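Local coordinates for protein arginine decarboxylase (Campylobacter jejuni subsp. jejuni, PDB 3NZP) that probably catalyses the pyridoxal 5'-phosphate-dependent decarboxylation of arginine to agmatine, a step in polyamine biosynthesis, at residues E138-G143 / E164-I169; E158-L163 / F204-T209; L223-T228 / A263-A268; I254-R259 / K310-P315. All blocks are in the same frame, centred on the assembly; numbering follows the deposited sequence.

Contact 1: residues E138-G143 / E164-I169; sequences ELINIG and EAIIDI
Ile140 lies over the flank of helix 160-170 and overlaps Ala165, Ile166 and Ile169. Its two branches divide the work. CD1 reaches the methyl of Ala165, with Ile140 CD1 3.4 Å from Ala165 CB. The other branch, CG2, sits between two isoleucines. Ile140 CG2 is 3.8 Å from Ile166 CG1 and 3.3 Å from Ile169 CD1. The side chains of Ile140 and Ile166 run at about a right angle to each other. In Ile140, CG1 is anti to the carbonyl carbon (chi1 -58°) and CG2 anti to the backbone N. Asn141 adds a smaller contact from the next position of its helix. Asn141 OD1 lies 3.5 Å from Ile169 CD1, so this methyl is shared by Ile140 and the amide group. The amide nitrogen of Asn141 turns back to its own helix, in a weak hydrogen bond to Arg137 O. No hydrogen bond crosses between the two segments, and the contact is held by apolar packing.

The segment axes approach to 10.1 Å and cross at -53°. Leu155 of strand 152-157 packs beneath both Ile140 and Ile166. Phe144, further along helix 137-148, continues the apolar layer against Ile166 and Ile169. On another side of helix 137-148, Glu138 forms a salt bridge with Lys607 of the second subunit. The arrangement is two successive outer helices meeting over the strand that joins them, as in the beta/alpha (TIM) barrel of the pyridoxal-binding domain.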
loop_
_atom_site.group_PDB
_atom_site.type_symbol
_atom_site.label_atom_id
_atom_site.label_comp_id
_atom_site.label_asym_id
_atom_site.label_seq_id
_atom_site.Cartn_x
_atom_site.Cartn_y
_atom_site.Cartn_z
ATOM N N GLU B 138 -15.501 19.763 -15.738
ATOM C CA GLU B 138 -14.839 20.599 -14.742
ATOM C C GLU B 138 -13.323 20.651 -14.933
ATOM O O GLU B 138 -12.744 21.731 -15.023
ATOM C CB GLU B 138 -15.181 20.123 -13.321
ATOM C CG GLU B 138 -14.426 20.868 -12.199
ATOM C CD GLU B 138 -14.793 20.401 -10.784
ATOM O OE1 GLU B 138 -14.047 20.738 -9.836
ATOM O OE2 GLU B 138 -15.820 19.704 -10.615
ATOM N N LEU B 139 -12.672 19.496 -15.008
ATOM C CA LEU B 139 -11.219 19.473 -15.179
ATOM C C LEU B 139 -10.765 20.217 -16.448
ATOM O O LEU B 139 -9.765 20.935 -16.427
ATOM C CB LEU B 139 -10.721 18.025 -15.203
ATOM C CG LEU B 139 -9.212 17.787 -15.123
ATOM C CD1 LEU B 139 -8.612 18.494 -13.933
ATOM C CD2 LEU B 139 -8.979 16.307 -15.011
ATOM N N ILE B 140 -11.504 20.047 -17.540
ATOM C CA ILE B 140 -11.173 20.719 -18.787
ATOM C C ILE B 140 -11.284 22.228 -18.603
ATOM O O ILE B 140 -10.399 22.988 -19.007
ATOM C CB ILE B 140 -12.110 20.263 -19.919
ATOM C CG1 ILE B 140 -11.987 18.745 -20.079
ATOM C CG2 ILE B 140 -11.758 20.954 -21.222
ATOM C CD1 ILE B 140 -12.855 18.167 -21.166
ATOM N N ASN B 141 -12.368 22.659 -17.968
ATOM C CA ASN B 141 -12.578 24.075 -17.725
ATOM C C ASN B 141 -11.454 24.684 -16.927
ATOM O O ASN B 141 -10.898 25.719 -17.307
ATOM C CB ASN B 141 -13.896 24.301 -17.014
ATOM C CG ASN B 141 -14.990 24.625 -17.975
ATOM O OD1 ASN B 141 -14.917 25.627 -18.681
ATOM N ND2 ASN B 141 -16.012 23.775 -18.031
ATOM N N ILE B 142 -11.103 24.065 -15.813
ATOM C CA ILE B 142 -10.024 24.611 -15.018
ATOM C C ILE B 142 -8.726 24.624 -15.825
ATOM O O ILE B 142 -7.878 25.498 -15.635
ATOM C CB ILE B 142 -9.846 23.816 -13.710
ATOM C CG1 ILE B 142 -8.509 24.169 -13.065
ATOM C CG2 ILE B 142 -9.925 22.348 -13.982
ATOM C CD1 ILE B 142 -8.262 23.415 -11.789
ATOM N N GLY B 143 -8.578 23.671 -16.745
ATOM C CA GLY B 143 -7.375 23.635 -17.571
ATOM C C GLY B 143 -7.345 24.895 -18.413
ATOM O O GLY B 143 -6.302 25.530 -18.602
ATOM N N GLU B 164 -13.933 15.967 -27.875
ATOM C CA GLU B 164 -15.202 16.624 -28.150
ATOM C C GLU B 164 -15.520 17.605 -27.032
ATOM O O GLU B 164 -15.868 18.753 -27.283
ATOM C CB GLU B 164 -16.290 15.568 -28.262
ATOM C CG GLU B 164 -15.850 14.415 -29.129
ATOM C CD GLU B 164 -16.852 14.111 -30.202
ATOM O OE1 GLU B 164 -18.008 13.808 -29.847
ATOM O OE2 GLU B 164 -16.490 14.183 -31.394
ATOM N N ALA B 165 -15.387 17.144 -25.795
ATOM C CA ALA B 165 -15.644 17.994 -24.643
ATOM C C ALA B 165 -14.851 19.296 -24.748
ATOM O O ALA B 165 -15.398 20.377 -24.554
ATOM C CB ALA B 165 -15.268 17.259 -23.369
ATOM N N ILE B 166 -13.562 19.189 -25.054
ATOM C CA ILE B 166 -12.728 20.372 -25.183
ATOM C C ILE B 166 -13.266 21.280 -26.279
ATOM O O ILE B 166 -13.477 22.475 -26.065
ATOM C CB ILE B 166 -11.285 19.999 -25.526
ATOM C CG1 ILE B 166 -10.675 19.215 -24.373
ATOM C CG2 ILE B 166 -10.465 21.248 -25.805
ATOM C CD1 ILE B 166 -9.237 18.902 -24.583
ATOM N N ILE B 167 -13.484 20.704 -27.457
ATOM C CA ILE B 167 -14.005 21.447 -28.603
ATOM C C ILE B 167 -15.229 22.256 -28.193
ATOM O O ILE B 167 -15.337 23.439 -28.516
ATOM C CB ILE B 167 -14.379 20.485 -29.748
ATOM C CG1 ILE B 167 -13.101 19.915 -30.365
ATOM C CG2 ILE B 167 -15.208 21.204 -30.784
ATOM C CD1 ILE B 167 -13.335 18.801 -31.353
ATOM N N ASP B 168 -16.146 21.615 -27.477
ATOM C CA ASP B 168 -17.351 22.278 -27.010
ATOM C C ASP B 168 -17.063 23.435 -26.096
ATOM O O ASP B 168 -17.368 24.572 -26.426
ATOM C CB ASP B 168 -18.252 21.301 -26.275
ATOM C CG ASP B 168 -18.942 20.357 -27.212
ATOM O OD1 ASP B 168 -18.518 20.303 -28.393
ATOM O OD2 ASP B 168 -19.898 19.667 -26.773
ATOM N N ILE B 169 -16.479 23.156 -24.937
ATOM C CA ILE B 169 -16.218 24.234 -24.002
ATOM C C ILE B 169 -15.213 25.225 -24.563
ATOM O O ILE B 169 -14.974 26.275 -23.974
ATOM C CB ILE B 169 -15.700 23.739 -22.624
ATOM C CG1 ILE B 169 -14.187 23.685 -22.633
ATOM C CG2 ILE B 169 -16.253 22.366 -22.281
ATOM C CD1 ILE B 169 -13.634 23.655 -21.252
#

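Contact 2: residues E158-L163 / F204-T209; sequences EGLNEL and FGLTST
Leu206 reaches toward Gly159 and Leu160 with one methyl of its side chain. CB starts the chain off to one side of the 158-163 segment and makes no contact with it. CG stands anti to the carbonyl carbon (chi1 -58°), and its CD2 branch then comes close to the facing backbone. Leu206 CD2 is 3.5 Å from Gly159 CA and 3.6 Å from Leu160 N, at the start of helix 160-170. Leu206 CD2 also meets Leu160 CD1 at 3.7 Å and lies 3.8 Å from Glu158 O. Leu182 of strand 179-183 and Leu211 of helix 208-220 also touch Leu206.

No direct hydrogen bond joins the segments. A water links them instead. It donates to Glu158 O at 3.0 Å and, weakly, to Gly205 O at 3.4 Å. Gly159 is the N-cap of helix 160-170, and Thr207 is the N-cap of helix 208-220, with its OG1 bonded to Glu210 N. The backbone N of Glu158 is held by Glu162 OE2 at 2.8 Å, approached from above the carboxylate plane.

The Glu158 carboxylate is bound outside the two segments: OE1 forms a salt bridge with Arg183 and OE2 a weak hydrogen bond with Gly133 N. Across the subunit boundary, Ser208 OG is hydrogen-bonded to Glu406 of the second subunit. Glu158 follows directly on strand 152-157, and its side chain is about 7 Å from the bound pyridoxal phosphate. This is the C-terminal end of the barrel strands, where beta/alpha barrel enzymes carry their active site.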
loop_
_atom_site.group_PDB
_atom_site.type_symbol
_atom_site.label_atom_id
_atom_site.label_comp_id
_atom_site.label_asym_id
_atom_site.label_seq_id
_atom_site.Cartn_x
_atom_site.Cartn_y
_atom_site.Cartn_z
ATOM N N GLU B 158 -7.248 11.394 -23.747
ATOM C CA GLU B 158 -7.119 9.957 -23.560
ATOM C C GLU B 158 -8.092 9.238 -24.493
ATOM O O GLU B 158 -7.905 8.067 -24.811
ATOM C CB GLU B 158 -7.444 9.590 -22.114
ATOM C CG GLU B 158 -6.681 10.396 -21.078
ATOM C CD GLU B 158 -5.201 10.078 -21.074
ATOM O OE1 GLU B 158 -4.875 8.875 -21.137
ATOM O OE2 GLU B 158 -4.373 11.018 -20.998
ATOM N N GLY B 159 -9.135 9.949 -24.916
ATOM C CA GLY B 159 -10.134 9.388 -25.811
ATOM C C GLY B 159 -10.871 10.461 -26.605
ATOM O O GLY B 159 -10.977 11.606 -26.158
ATOM N N LEU B 160 -11.379 10.099 -27.784
ATOM C CA LEU B 160 -12.112 11.042 -28.636
ATOM C C LEU B 160 -13.142 11.852 -27.863
ATOM O O LEU B 160 -13.304 13.058 -28.075
ATOM C CB LEU B 160 -12.799 10.306 -29.779
ATOM C CG LEU B 160 -12.051 10.363 -31.115
ATOM C CD1 LEU B 160 -10.587 9.984 -30.933
ATOM C CD2 LEU B 160 -12.719 9.418 -32.086
ATOM N N ASN B 161 -13.838 11.176 -26.960
ATOM C CA ASN B 161 -14.832 11.824 -26.133
ATOM C C ASN B 161 -14.306 13.087 -25.466
ATOM O O ASN B 161 -14.944 14.138 -25.519
ATOM C CB ASN B 161 -15.318 10.860 -25.073
ATOM C CG ASN B 161 -16.810 10.742 -25.075
ATOM O OD1 ASN B 161 -17.409 10.257 -26.048
ATOM N ND2 ASN B 161 -17.442 11.200 -23.984
ATOM N N GLU B 162 -13.147 12.977 -24.821
ATOM C CA GLU B 162 -12.540 14.125 -24.157
ATOM C C GLU B 162 -12.263 15.247 -25.140
ATOM O O GLU B 162 -12.365 16.429 -24.796
ATOM C CB GLU B 162 -11.221 13.747 -23.504
ATOM C CG GLU B 162 -11.345 12.766 -22.389
ATOM C CD GLU B 162 -9.995 12.459 -21.746
ATOM O OE1 GLU B 162 -9.984 11.686 -20.751
ATOM O OE2 GLU B 162 -8.956 12.988 -22.235
ATOM N N LEU B 163 -11.898 14.869 -26.363
ATOM C CA LEU B 163 -11.585 15.847 -27.397
ATOM C C LEU B 163 -12.824 16.665 -27.689
ATOM O O LEU B 163 -12.786 17.900 -27.734
ATOM C CB LEU B 163 -11.104 15.153 -28.669
ATOM C CG LEU B 163 -10.644 16.056 -29.815
ATOM C CD1 LEU B 163 -9.523 16.985 -29.352
ATOM C CD2 LEU B 163 -10.184 15.186 -30.982
ATOM N N PHE B 204 -4.217 2.230 -22.739
ATOM C CA PHE B 204 -5.024 3.429 -22.990
ATOM C C PHE B 204 -4.381 4.262 -24.092
ATOM O O PHE B 204 -3.207 4.082 -24.400
ATOM C CB PHE B 204 -5.105 4.262 -21.723
ATOM C CG PHE B 204 -5.640 3.513 -20.558
ATOM C CD1 PHE B 204 -7.006 3.381 -20.382
ATOM C CD2 PHE B 204 -4.775 2.925 -19.637
ATOM C CE1 PHE B 204 -7.513 2.680 -19.305
ATOM C CE2 PHE B 204 -5.273 2.216 -18.551
ATOM C CZ PHE B 204 -6.645 2.092 -18.384
ATOM N N GLY B 205 -5.143 5.187 -24.665
ATOM C CA GLY B 205 -4.613 6.008 -25.737
ATOM C C GLY B 205 -5.500 5.888 -26.961
ATOM O O GLY B 205 -6.452 5.110 -26.970
ATOM N N LEU B 206 -5.194 6.658 -27.998
ATOM C CA LEU B 206 -5.995 6.626 -29.206
ATOM C C LEU B 206 -5.420 5.660 -30.230
ATOM O O LEU B 206 -4.216 5.628 -30.443
ATOM C CB LEU B 206 -6.077 8.025 -29.807
ATOM C CG LEU B 206 -6.639 9.130 -28.927
ATOM C CD1 LEU B 206 -6.579 10.435 -29.695
ATOM C CD2 LEU B 206 -8.066 8.822 -28.529
ATOM N N THR B 207 -6.286 4.876 -30.860
ATOM C CA THR B 207 -5.838 3.930 -31.872
ATOM C C THR B 207 -5.464 4.706 -33.129
ATOM O O THR B 207 -5.732 5.900 -33.226
ATOM C CB THR B 207 -6.937 2.934 -32.224
ATOM O OG1 THR B 207 -7.931 3.581 -33.034
ATOM C CG2 THR B 207 -7.587 2.421 -30.959
ATOM N N SER B 208 -4.856 4.028 -34.097
ATOM C CA SER B 208 -4.448 4.698 -35.326
ATOM C C SER B 208 -5.655 5.297 -36.032
ATOM O O SER B 208 -5.614 6.430 -36.505
ATOM C CB SER B 208 -3.712 3.723 -36.258
ATOM O OG SER B 208 -4.498 2.581 -36.558
ATOM N N THR B 209 -6.739 4.542 -36.092
ATOM C CA THR B 209 -7.928 5.035 -36.745
ATOM C C THR B 209 -8.527 6.188 -35.926
ATOM O O THR B 209 -8.987 7.185 -36.490
ATOM C CB THR B 209 -8.940 3.868 -36.980
ATOM O OG1 THR B 209 -10.217 4.212 -36.429
ATOM C CG2 THR B 209 -8.410 2.560 -36.358
HETATM O O HOH W 1 -9.196 5.413 -25.051
#

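Contact 3: residues L223-T228 / A263-A268; sequences LLEQFT and AKNLKA
The ring of Phe227 packs against Ala263 and Leu266, and this is the close, buried part of the contact. Leu266 CB lies over one face of the ring. Further out, Phe227 CZ meets Leu266 CD2 at 3.7 Å, and the two side chains lie side by side, pointing the same way. Ala263 CB approaches the ring obliquely, 3.6 Å from Phe227 CD2. Leu182, Leu218 and Leu258 add to the apolar surroundings of Phe227.

Backbone bonds continue the contact beside the ring. Thr228 O accepts Lys267 N at 3.0 Å and, weakly, Ala268 N at 3.2 Å. Thr228 CA also makes a CA-H...O contact with Asn265 O at 3.4 Å. The 263-268 segment enters through a type I turn from Ala263 to Leu266, closed by the bond from Leu266 N to Ala263 O. Here strands 227-231 and 268-272 begin side by side as parallel neighbours of the barrel. Helix 242-260 connects them, so the contact closes a beta-alpha-beta crossover at the N-terminal end of the strands.

The other side is polar and more open. Glu225 is exposed, and its chain bends at chi2 (-79°) so that CD turns back toward Asn265. Glu225 OE2 is 2.6 Å from Asn265 ND2, with the carboxylate and amide planes 61° apart. Asn265 is only partly exposed. Asn265 CB rests 3.7 Å from Leu224 O, and the side chains of Asn265 and Thr228 lie alongside each other, pointing the same way. The exposed side chain of Lys267 leads away from the 223-228 segment, while its backbone N binds Thr228 O.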
loop_
_atom_site.group_PDB
_atom_site.type_symbol
_atom_site.label_atom_id
_atom_site.label_comp_id
_atom_site.label_asym_id
_atom_site.label_seq_id
_atom_site.Cartn_x
_atom_site.Cartn_y
_atom_site.Cartn_z
ATOM N N LEU B 223 -8.971 23.896 -35.149
ATOM C CA LEU B 223 -8.263 23.867 -33.872
ATOM C C LEU B 223 -6.888 23.198 -33.998
ATOM O O LEU B 223 -6.191 23.022 -33.004
ATOM C CB LEU B 223 -9.118 23.125 -32.835
ATOM C CG LEU B 223 -9.540 23.839 -31.537
ATOM C CD1 LEU B 223 -9.851 25.296 -31.793
ATOM C CD2 LEU B 223 -10.761 23.117 -30.943
ATOM N N LEU B 224 -6.497 22.838 -35.217
ATOM C CA LEU B 224 -5.212 22.189 -35.412
ATOM C C LEU B 224 -4.107 22.979 -34.754
ATOM O O LEU B 224 -3.086 22.426 -34.375
ATOM C CB LEU B 224 -4.912 22.018 -36.897
ATOM C CG LEU B 224 -5.578 20.807 -37.562
ATOM C CD1 LEU B 224 -5.124 20.713 -39.007
ATOM C CD2 LEU B 224 -5.204 19.534 -36.813
ATOM N N GLU B 225 -4.325 24.276 -34.613
ATOM C CA GLU B 225 -3.345 25.142 -33.992
ATOM C C GLU B 225 -2.985 24.661 -32.587
ATOM O O GLU B 225 -1.871 24.865 -32.120
ATOM C CB GLU B 225 -3.908 26.555 -33.905
ATOM C CG GLU B 225 -4.100 27.235 -35.242
ATOM C CD GLU B 225 -2.796 27.781 -35.810
ATOM O OE1 GLU B 225 -2.848 28.476 -36.853
ATOM O OE2 GLU B 225 -1.723 27.520 -35.215
ATOM N N GLN B 226 -3.934 24.016 -31.916
ATOM C CA GLN B 226 -3.706 23.549 -30.562
ATOM C C GLN B 226 -2.942 22.245 -30.484
ATOM O O GLN B 226 -2.123 22.057 -29.584
ATOM C CB GLN B 226 -5.028 23.404 -29.825
ATOM C CG GLN B 226 -5.917 24.634 -29.942
ATOM C CD GLN B 226 -5.146 25.943 -29.786
ATOM O OE1 GLN B 226 -4.487 26.186 -28.764
ATOM N NE2 GLN B 226 -5.234 26.797 -30.807
ATOM N N PHE B 227 -3.207 21.335 -31.416
ATOM C CA PHE B 227 -2.520 20.054 -31.427
ATOM C C PHE B 227 -1.013 20.294 -31.544
ATOM O O PHE B 227 -0.501 20.518 -32.633
ATOM C CB PHE B 227 -3.042 19.211 -32.584
ATOM C CG PHE B 227 -2.466 17.832 -32.639
ATOM C CD1 PHE B 227 -1.938 17.234 -31.505
ATOM C CD2 PHE B 227 -2.462 17.121 -33.832
ATOM C CE1 PHE B 227 -1.411 15.943 -31.551
ATOM C CE2 PHE B 227 -1.939 15.829 -33.895
ATOM C CZ PHE B 227 -1.409 15.239 -32.750
ATOM N N THR B 228 -0.296 20.251 -30.424
ATOM C CA THR B 228 1.139 20.488 -30.469
ATOM C C THR B 228 2.054 19.331 -30.074
ATOM O O THR B 228 3.259 19.384 -30.347
ATOM C CB THR B 228 1.511 21.696 -29.616
ATOM O OG1 THR B 228 1.079 21.488 -28.266
ATOM C CG2 THR B 228 0.860 22.929 -30.175
ATOM N N ALA B 263 -1.261 18.265 -39.365
ATOM C CA ALA B 263 -0.971 18.694 -38.002
ATOM C C ALA B 263 0.351 19.450 -37.967
ATOM O O ALA B 263 1.312 19.002 -37.347
ATOM C CB ALA B 263 -0.907 17.483 -37.090
ATOM N N LYS B 264 0.393 20.608 -38.613
ATOM C CA LYS B 264 1.619 21.386 -38.669
ATOM C C LYS B 264 2.147 21.891 -37.338
ATOM O O LYS B 264 3.358 22.068 -37.164
ATOM C CB LYS B 264 1.457 22.549 -39.654
ATOM C CG LYS B 264 1.971 22.197 -41.052
ATOM C CD LYS B 264 1.305 20.917 -41.593
ATOM C CE LYS B 264 2.128 20.245 -42.701
ATOM N NZ LYS B 264 3.445 19.711 -42.231
ATOM N N ASN B 265 1.247 22.102 -36.389
ATOM C CA ASN B 265 1.666 22.590 -35.091
ATOM C C ASN B 265 2.231 21.501 -34.199
ATOM O O ASN B 265 2.813 21.785 -33.156
ATOM C CB ASN B 265 0.514 23.272 -34.395
ATOM C CG ASN B 265 0.796 24.718 -34.148
ATOM O OD1 ASN B 265 1.868 25.075 -33.640
ATOM N ND2 ASN B 265 -0.163 25.574 -34.498
ATOM N N LEU B 266 2.046 20.254 -34.613
ATOM C CA LEU B 266 2.564 19.130 -33.865
ATOM C C LEU B 266 4.085 19.157 -33.990
ATOM O O LEU B 266 4.642 18.811 -35.032
ATOM C CB LEU B 266 2.003 17.830 -34.425
ATOM C CG LEU B 266 2.632 16.527 -33.926
ATOM C CD1 LEU B 266 2.645 16.477 -32.401
ATOM C CD2 LEU B 266 1.844 15.369 -34.513
ATOM N N LYS B 267 4.747 19.577 -32.918
ATOM C CA LYS B 267 6.187 19.694 -32.919
ATOM C C LYS B 267 6.883 19.103 -31.701
ATOM O O LYS B 267 8.043 19.432 -31.419
ATOM C CB LYS B 267 6.570 21.162 -33.065
ATOM C CG LYS B 267 6.017 21.810 -34.323
ATOM C CD LYS B 267 6.554 23.221 -34.489
ATOM C CE LYS B 267 5.997 23.884 -35.730
ATOM N NZ LYS B 267 6.738 25.150 -35.975
ATOM N N ALA B 268 6.195 18.230 -30.977
ATOM C CA ALA B 268 6.816 17.623 -29.816
ATOM C C ALA B 268 6.303 16.229 -29.523
ATOM O O ALA B 268 5.174 15.881 -29.854
ATOM C CB ALA B 268 6.639 18.512 -28.588
#

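Contact 4: residues I254-R259 / K310-P315; sequences IYTELR and KKDLEP
Tyr255 meets the 310-315 segment with both its hydroxyl and one ring face. CG, anti to the backbone N (chi1 160°), carries the ring toward this segment. Tyr255 OH donates to Leu313 O at 2.7 Å, from above the carbonyl plane. Pro315 CB lies over the ring in a CH-pi contact, 3.8 Å from the centroid of the Tyr255 ring. Arg259 CG lies over the opposite face, toward the rim. Lys310 NZ reaches helix 242-260, donating to Thr256 OG1 at 3.2 Å and making a long salt bridge to Glu257 OE2 at 3.7 Å. Arg259 NE and Asp312 OD2 are 3.8 Å apart. The oxygen sits above the guanidinium face, so the attraction is one of charge alone.

A second shell sets these groups. Asp312 OD2 accepts Leu313 N at 2.7 Å. Asn253 holds both partners of the lysine bond, taking Lys310 NZ on OD1 and Thr256 OG1 on its carbonyl. Glu257 OE1 bonds Leu399 N of the second subunit.

Lys311, with positive phi, is the C-prime residue of a Schellman motif that ends helix 292-309. The loop then leads into strand 316-319, while Tyr255 and Pro315 both pack on Ile269 of the neighbouring strand 268-272.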
loop_
_atom_site.group_PDB
_atom_site.type_symbol
_atom_site.label_atom_id
_atom_site.label_comp_id
_atom_site.label_asym_id
_atom_site.label_seq_id
_atom_site.Cartn_x
_atom_site.Cartn_y
_atom_site.Cartn_z
ATOM N N ILE B 254 4.430 7.793 -35.952
ATOM C CA ILE B 254 3.067 8.301 -35.797
ATOM C C ILE B 254 3.166 9.822 -35.864
ATOM O O ILE B 254 2.355 10.487 -36.504
ATOM C CB ILE B 254 2.442 7.868 -34.431
ATOM C CG1 ILE B 254 2.149 6.367 -34.444
ATOM C CG2 ILE B 254 1.150 8.618 -34.164
ATOM C CD1 ILE B 254 1.481 5.860 -33.208
ATOM N N TYR B 255 4.180 10.364 -35.202
ATOM C CA TYR B 255 4.419 11.798 -35.195
ATOM C C TYR B 255 4.531 12.337 -36.620
ATOM O O TYR B 255 3.787 13.233 -37.002
ATOM C CB TYR B 255 5.705 12.088 -34.437
ATOM C CG TYR B 255 6.313 13.425 -34.751
ATOM C CD1 TYR B 255 5.763 14.599 -34.251
ATOM C CD2 TYR B 255 7.469 13.512 -35.520
ATOM C CE1 TYR B 255 6.362 15.829 -34.504
ATOM C CE2 TYR B 255 8.073 14.728 -35.778
ATOM C CZ TYR B 255 7.522 15.881 -35.267
ATOM O OH TYR B 255 8.154 17.084 -35.490
ATOM N N THR B 256 5.463 11.796 -37.403
ATOM C CA THR B 256 5.643 12.253 -38.782
ATOM C C THR B 256 4.358 12.101 -39.595
ATOM O O THR B 256 3.929 13.041 -40.259
ATOM C CB THR B 256 6.793 11.492 -39.522
ATOM O OG1 THR B 256 6.518 10.087 -39.546
ATOM C CG2 THR B 256 8.128 11.732 -38.839
ATOM N N GLU B 257 3.744 10.922 -39.540
ATOM C CA GLU B 257 2.512 10.677 -40.281
ATOM C C GLU B 257 1.418 11.689 -39.955
ATOM O O GLU B 257 0.640 12.087 -40.827
ATOM C CB GLU B 257 1.989 9.272 -39.992
ATOM C CG GLU B 257 2.659 8.198 -40.797
ATOM C CD GLU B 257 2.466 8.397 -42.288
ATOM O OE1 GLU B 257 1.304 8.596 -42.714
ATOM O OE2 GLU B 257 3.473 8.352 -43.032
ATOM N N LEU B 258 1.358 12.090 -38.691
ATOM C CA LEU B 258 0.361 13.040 -38.243
ATOM C C LEU B 258 0.671 14.418 -38.797
ATOM O O LEU B 258 -0.237 15.174 -39.138
ATOM C CB LEU B 258 0.312 13.063 -36.716
ATOM C CG LEU B 258 -0.959 12.550 -36.023
ATOM C CD1 LEU B 258 -1.657 11.473 -36.824
ATOM C CD2 LEU B 258 -0.574 12.014 -34.665
ATOM N N ARG B 259 1.950 14.756 -38.901
ATOM C CA ARG B 259 2.299 16.058 -39.444
ATOM C C ARG B 259 1.954 16.126 -40.923
ATOM O O ARG B 259 1.449 17.140 -41.410
ATOM C CB ARG B 259 3.777 16.342 -39.278
ATOM C CG ARG B 259 4.216 16.471 -37.859
ATOM C CD ARG B 259 5.448 17.328 -37.824
ATOM N NE ARG B 259 5.189 18.560 -38.557
ATOM C CZ ARG B 259 5.937 19.650 -38.479
ATOM N NH1 ARG B 259 7.004 19.667 -37.695
ATOM N NH2 ARG B 259 5.605 20.725 -39.179
ATOM N N LYS B 310 11.762 10.468 -43.079
ATOM C CA LYS B 310 10.533 11.087 -43.544
ATOM C C LYS B 310 10.813 12.533 -43.918
ATOM O O LYS B 310 9.900 13.288 -44.246
ATOM C CB LYS B 310 9.477 11.031 -42.441
ATOM C CG LYS B 310 9.225 9.641 -41.879
ATOM C CD LYS B 310 8.783 8.673 -42.966
ATOM C CE LYS B 310 8.103 7.421 -42.389
ATOM N NZ LYS B 310 6.813 7.680 -41.640
ATOM N N LYS B 311 12.090 12.904 -43.878
ATOM C CA LYS B 311 12.542 14.272 -44.185
ATOM C C LYS B 311 11.578 15.316 -43.654
ATOM O O LYS B 311 11.161 16.231 -44.363
ATOM C CB LYS B 311 12.778 14.459 -45.690
ATOM C CG LYS B 311 11.687 13.934 -46.580
ATOM C CD LYS B 311 12.166 13.829 -48.017
ATOM C CE LYS B 311 11.066 13.257 -48.904
ATOM N NZ LYS B 311 11.471 13.185 -50.332
ATOM N N ASP B 312 11.244 15.151 -42.376
ATOM C CA ASP B 312 10.345 16.043 -41.667
ATOM C C ASP B 312 11.135 16.774 -40.598
ATOM O O ASP B 312 12.364 16.664 -40.522
ATOM C CB ASP B 312 9.214 15.242 -41.037
ATOM C CG ASP B 312 7.926 16.033 -40.947
ATOM O OD1 ASP B 312 6.848 15.402 -41.015
ATOM O OD2 ASP B 312 7.986 17.278 -40.815
ATOM N N LEU B 313 10.415 17.514 -39.768
ATOM C CA LEU B 313 11.018 18.301 -38.694
ATOM C C LEU B 313 11.365 17.507 -37.438
ATOM O O LEU B 313 10.513 16.820 -36.872
ATOM C CB LEU B 313 10.067 19.436 -38.319
ATOM C CG LEU B 313 10.466 20.202 -37.071
ATOM C CD1 LEU B 313 11.750 20.960 -37.346
ATOM C CD2 LEU B 313 9.346 21.137 -36.671
ATOM N N GLU B 314 12.617 17.602 -37.000
ATOM C CA GLU B 314 13.035 16.910 -35.781
ATOM C C GLU B 314 12.166 17.456 -34.648
ATOM O O GLU B 314 12.197 18.657 -34.364
ATOM C CB GLU B 314 14.509 17.182 -35.492
ATOM C CG GLU B 314 15.470 16.486 -36.440
ATOM C CD GLU B 314 16.922 16.763 -36.096
ATOM O OE1 GLU B 314 17.811 16.085 -36.655
ATOM O OE2 GLU B 314 17.178 17.661 -35.267
ATOM N N PRO B 315 11.375 16.587 -33.989
ATOM C CA PRO B 315 10.474 16.963 -32.886
ATOM C C PRO B 315 11.147 17.444 -31.600
ATOM O O PRO B 315 12.343 17.258 -31.398
ATOM C CB PRO B 315 9.674 15.686 -32.664
ATOM C CG PRO B 315 10.696 14.625 -32.937
ATOM C CD PRO B 315 11.331 15.127 -34.212
#

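Overall arrangement
All four contacts belong to one beta/alpha barrel, contact 2 at the C-terminal end of its strands and contact 3 at the N-terminal end. Contacts 1 and 2 share helix 160-170, with centres 15 Å apart. Contact 1 touches contact 3 through Ile167 CG1 and Leu223 CD2, 4.0 Å apart. Contacts 3 and 4 are the nearest pair, with centres 12 Å apart. A probable hydrogen bond, Ala263 N to Leu258 O at 3.3 Å, joins them. Contacts 1 and 4, with centres 28 Å apart, do not touch. In contact 2 the Glu158 side chain is about 7 Å from the bound pyridoxal phosphate; the others lie away from the annotated sites. Contacts 1, 2 and 4 touch the second subunit.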